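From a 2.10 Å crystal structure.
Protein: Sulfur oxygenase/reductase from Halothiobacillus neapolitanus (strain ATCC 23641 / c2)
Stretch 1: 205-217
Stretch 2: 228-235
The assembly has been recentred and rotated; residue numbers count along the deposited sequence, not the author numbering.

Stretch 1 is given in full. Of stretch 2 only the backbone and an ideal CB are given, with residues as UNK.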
# COMPACT_ATOMS: atom_id res chain seq x y z
N SER A 205 33.57 -13.95 52.63
CA SER A 205 33.16 -15.34 52.73
C SER A 205 33.64 -16.09 51.49
O SER A 205 33.31 -15.72 50.37
CB SER A 205 31.65 -15.46 52.88
OG SER A 205 31.26 -16.83 52.85
N ALA A 206 34.42 -17.15 51.70
CA ALA A 206 34.89 -17.93 50.56
C ALA A 206 33.74 -18.69 49.92
O ALA A 206 33.53 -18.63 48.70
CB ALA A 206 35.99 -18.89 51.03
N ILE A 207 32.96 -19.38 50.74
CA ILE A 207 31.83 -20.14 50.25
C ILE A 207 30.83 -19.21 49.57
O ILE A 207 30.36 -19.47 48.47
CB ILE A 207 31.19 -20.93 51.40
CG1 ILE A 207 32.13 -22.03 51.91
CG2 ILE A 207 29.86 -21.54 50.97
CD1 ILE A 207 32.26 -23.21 50.96
N GLY A 208 30.54 -18.07 50.21
CA GLY A 208 29.58 -17.14 49.61
C GLY A 208 30.06 -16.54 48.30
O GLY A 208 29.25 -16.12 47.47
N SER A 209 31.37 -16.51 48.09
CA SER A 209 31.97 -16.01 46.86
C SER A 209 32.21 -17.11 45.85
O SER A 209 32.87 -16.86 44.83
CB SER A 209 33.29 -15.30 47.18
OG SER A 209 33.06 -14.27 48.10
N PHE A 210 31.71 -18.31 46.11
CA PHE A 210 31.89 -19.44 45.21
C PHE A 210 33.38 -19.74 44.98
O PHE A 210 33.79 -20.16 43.89
CB PHE A 210 31.16 -19.20 43.90
CG PHE A 210 30.59 -20.44 43.30
CD1 PHE A 210 29.55 -21.10 43.94
CD2 PHE A 210 31.08 -20.95 42.11
CE1 PHE A 210 29.02 -22.25 43.40
CE2 PHE A 210 30.55 -22.10 41.56
CZ PHE A 210 29.52 -22.75 42.20
N GLN A 211 34.22 -19.49 45.98
CA GLN A 211 35.66 -19.70 45.88
C GLN A 211 35.98 -21.02 46.58
O GLN A 211 36.30 -21.05 47.77
CB GLN A 211 36.44 -18.53 46.48
CG GLN A 211 36.30 -17.23 45.69
CD GLN A 211 37.00 -17.25 44.31
OE1 GLN A 211 36.77 -16.37 43.49
NE2 GLN A 211 37.86 -18.24 44.07
N LEU A 212 35.86 -22.13 45.84
CA LEU A 212 36.06 -23.46 46.41
C LEU A 212 37.52 -23.90 46.28
O LEU A 212 38.36 -23.20 45.71
CB LEU A 212 35.12 -24.47 45.74
CG LEU A 212 33.64 -24.08 45.74
CD1 LEU A 212 32.79 -25.14 45.06
CD2 LEU A 212 33.18 -23.88 47.15
N ASP A 213 37.84 -25.07 46.87
CA ASP A 213 39.11 -25.72 46.61
C ASP A 213 39.17 -26.13 45.14
O ASP A 213 38.14 -26.14 44.46
CB ASP A 213 39.26 -26.94 47.52
CG ASP A 213 38.32 -28.05 47.12
OD1 ASP A 213 37.10 -27.80 47.15
OD2 ASP A 213 38.80 -29.14 46.77
N PRO A 214 40.36 -26.46 44.62
CA PRO A 214 40.46 -26.75 43.17
C PRO A 214 39.57 -27.89 42.71
O PRO A 214 38.97 -27.79 41.63
CB PRO A 214 41.95 -27.07 42.98
CG PRO A 214 42.63 -26.33 44.06
CD PRO A 214 41.70 -26.43 45.25
N GLU A 215 39.48 -28.98 43.47
CA GLU A 215 38.63 -30.08 43.04
C GLU A 215 37.16 -29.67 43.05
O GLU A 215 36.41 -30.04 42.14
CB GLU A 215 38.85 -31.32 43.92
CG GLU A 215 40.13 -32.09 43.59
CD GLU A 215 40.11 -32.66 42.17
OE1 GLU A 215 39.01 -32.97 41.66
OE2 GLU A 215 41.20 -32.79 41.56
N GLY A 216 36.75 -28.91 44.06
CA GLY A 216 35.40 -28.38 44.09
C GLY A 216 35.08 -27.46 42.92
O GLY A 216 33.95 -27.43 42.44
N ALA A 217 36.06 -26.66 42.50
CA ALA A 217 35.83 -25.80 41.34
C ALA A 217 35.54 -26.64 40.11
O ALA A 217 34.61 -26.34 39.35
CB ALA A 217 37.05 -24.91 41.10
N UNK A 228 26.29 -31.47 43.72
CA UNK A 228 27.16 -30.39 44.20
C UNK A 228 28.53 -30.91 44.58
O UNK A 228 28.69 -32.10 44.90
CB UNK A 228 26.53 -29.68 45.40
N UNK A 229 29.55 -30.05 44.58
CA UNK A 229 30.84 -30.44 45.15
C UNK A 229 30.73 -30.59 46.66
O UNK A 229 29.74 -30.21 47.28
CB UNK A 229 31.92 -29.41 44.80
N UNK A 230 31.78 -31.17 47.25
CA UNK A 230 31.92 -31.17 48.71
C UNK A 230 32.18 -29.76 49.24
O UNK A 230 32.84 -28.95 48.59
CB UNK A 230 33.05 -32.11 49.14
N UNK A 231 31.63 -29.48 50.41
CA UNK A 231 31.92 -28.22 51.09
C UNK A 231 33.40 -28.15 51.43
O UNK A 231 33.88 -28.88 52.31
CB UNK A 231 31.07 -28.07 52.35
N UNK A 232 34.15 -27.29 50.74
CA UNK A 232 35.58 -27.18 50.96
C UNK A 232 36.10 -25.94 50.25
O UNK A 232 35.50 -25.48 49.27
CB UNK A 232 36.31 -28.43 50.47
N UNK A 233 37.17 -25.36 50.79
CA UNK A 233 37.75 -24.14 50.25
C UNK A 233 39.26 -24.23 50.36
O UNK A 233 39.80 -25.18 50.93
CB UNK A 233 37.22 -22.90 50.98
N UNK A 234 39.96 -23.21 49.84
CA UNK A 234 41.40 -23.14 50.07
C UNK A 234 41.73 -22.86 51.53
O UNK A 234 42.90 -22.87 51.91
CB UNK A 234 42.02 -22.06 49.18
N UNK A 235 40.71 -22.62 52.36
CA UNK A 235 40.87 -22.45 53.80
C UNK A 235 40.34 -23.66 54.58
O UNK A 235 40.02 -23.53 55.77
CB UNK A 235 40.15 -21.18 54.26

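Position 228 has no atom of stretch 1 within 5.5 Å of its ideal CB. With phi/psi of -71/157 the backbone is extended, and almost any residue would fit, proline included. The deposited residue is Pro228, which makes no contact with stretch 1.

Position 229 is more constrained. Its CA-to-CB bond points toward stretch 1, and the ideal CB lies 3.7 Å from Gly216 O and 4.4 Å from Leu212 CD1. Leu212 CD1 offers an apolar surface beside the carbonyl Gly216 O, so a compact aliphatic group such as alanine, valine or proline would suit; phi of -69° is compatible with the last. The residue is Pro229. Its CG packs 3.6 Å from Leu212 CD1, and its CB rests 3.7 Å from Gly216 O.

At 230 the CB points sideways, with nothing of stretch 1 within 5.5 Å, so polar or charged side chains of any length are plausible. Glu230 is found, its end leading away. Its backbone is the useful part: water 2 donates to Glu230 O (2.9 Å from the water O) and to Asp213 OD1 (2.6 Å from the water O), bridging the stretches.

Position 231 directs its CB away, yet Ile207 CD1 is only 5.2 Å from that ideal CB. A short side chain would gain little; a long apolar or aromatic one could turn back onto the isoleucine. Tyr231 does so with chi1 at 179° (t), bringing CE2 to 3.5 Å from Ile207 CG1, an oblique approach to the ring.

Position 232 sets its ideal CB 3.5 Å from Asp213 OD1, with phi/psi of -169/151. Beside a carboxylate, a polar, uncharged or basic group is reasonable, among them serine, asparagine and lysine. Asn232 is deposited, but its amide does not bond the aspartate; Asn232 OD1 instead accepts a weak 3.0 Å hydrogen bond from the backbone N of position 233. The link across the stretches comes from the main chain: Asp213 N donates a weak hydrogen bond to Asn232 O (3.4 Å, 154°), and Leu212 CA makes a CA-H...O contact with the same Asn232 O at 3.5 Å.

Position 233 points away overall, although its ideal CB sits 3.8 Å from Gln211 O and 4.2 Å from Ala206 CB. A small or beta-branched residue would fit, with valine and threonine both credible. Thr233 has chi1 at 68° (p): CG2 meets Ile207 CD1 at 3.5 Å and Ala206 CB at 3.9 Å, while Thr233 OG1 accepts a hydrogen bond from the backbone N of position 235 at 3.0 Å.

At 234 the CB points sideways, 5.2 Å from Leu212 O, so a medium-length side chain could reach the start of the helix at Pro214. Asparagine, aspartate or glutamine would serve. Asn234 brings OD1 to 3.5 Å from Pro214 CD. Water 1 accepts from Asn234 N (2.7 Å from the water O) and donates to Gln211 O (2.6 Å from the water O).

At 235 the CA-to-CB bond points sideways and nothing of stretch 1 lies within 5.5 Å of the ideal CB, so small, polar or large aromatic side chains would all suit. The residue is Tyr235, its OH bonded elsewhere in the structure.

Stretch 2 (228-235) PPEYNTNY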
# COMPACT_ATOMS: atom_id res chain seq x y z
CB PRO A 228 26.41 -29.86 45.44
CG PRO A 228 25.66 -31.08 45.94
CD PRO A 228 25.25 -31.84 44.70
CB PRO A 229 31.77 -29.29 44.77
CG PRO A 229 30.86 -28.11 44.67
CD PRO A 229 29.55 -28.66 44.11
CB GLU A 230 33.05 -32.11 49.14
CG GLU A 230 32.78 -33.58 48.88
CD GLU A 230 31.49 -34.05 49.53
OE1 GLU A 230 30.53 -34.37 48.80
OE2 GLU A 230 31.42 -34.06 50.78
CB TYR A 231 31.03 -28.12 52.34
CG TYR A 231 31.22 -26.89 53.19
CD1 TYR A 231 32.18 -26.85 54.19
CD2 TYR A 231 30.43 -25.74 52.98
CE1 TYR A 231 32.37 -25.70 54.98
CE2 TYR A 231 30.60 -24.61 53.76
CZ TYR A 231 31.58 -24.59 54.76
OH TYR A 231 31.76 -23.47 55.53
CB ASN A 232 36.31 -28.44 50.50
CG ASN A 232 37.71 -28.59 51.14
OD1 ASN A 232 38.06 -27.88 52.07
ND2 ASN A 232 38.49 -29.52 50.64
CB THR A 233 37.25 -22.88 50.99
OG1 THR A 233 37.77 -22.89 52.32
CG2 THR A 233 35.73 -22.80 51.05
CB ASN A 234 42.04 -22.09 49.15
CG ASN A 234 42.12 -22.55 47.69
OD1 ASN A 234 42.14 -23.75 47.41
ND2 ASN A 234 42.16 -21.60 46.76
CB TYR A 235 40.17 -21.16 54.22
CG TYR A 235 40.87 -19.92 53.71
CD1 TYR A 235 42.00 -19.41 54.37
CD2 TYR A 235 40.47 -19.32 52.53
CE1 TYR A 235 42.66 -18.27 53.89
CE2 TYR A 235 41.11 -18.21 52.03
CZ TYR A 235 42.20 -17.68 52.70
OH TYR A 235 42.82 -16.58 52.17
O HOH W 1 38.73 -21.10 48.77
O HOH W 2 35.35 -29.67 47.38
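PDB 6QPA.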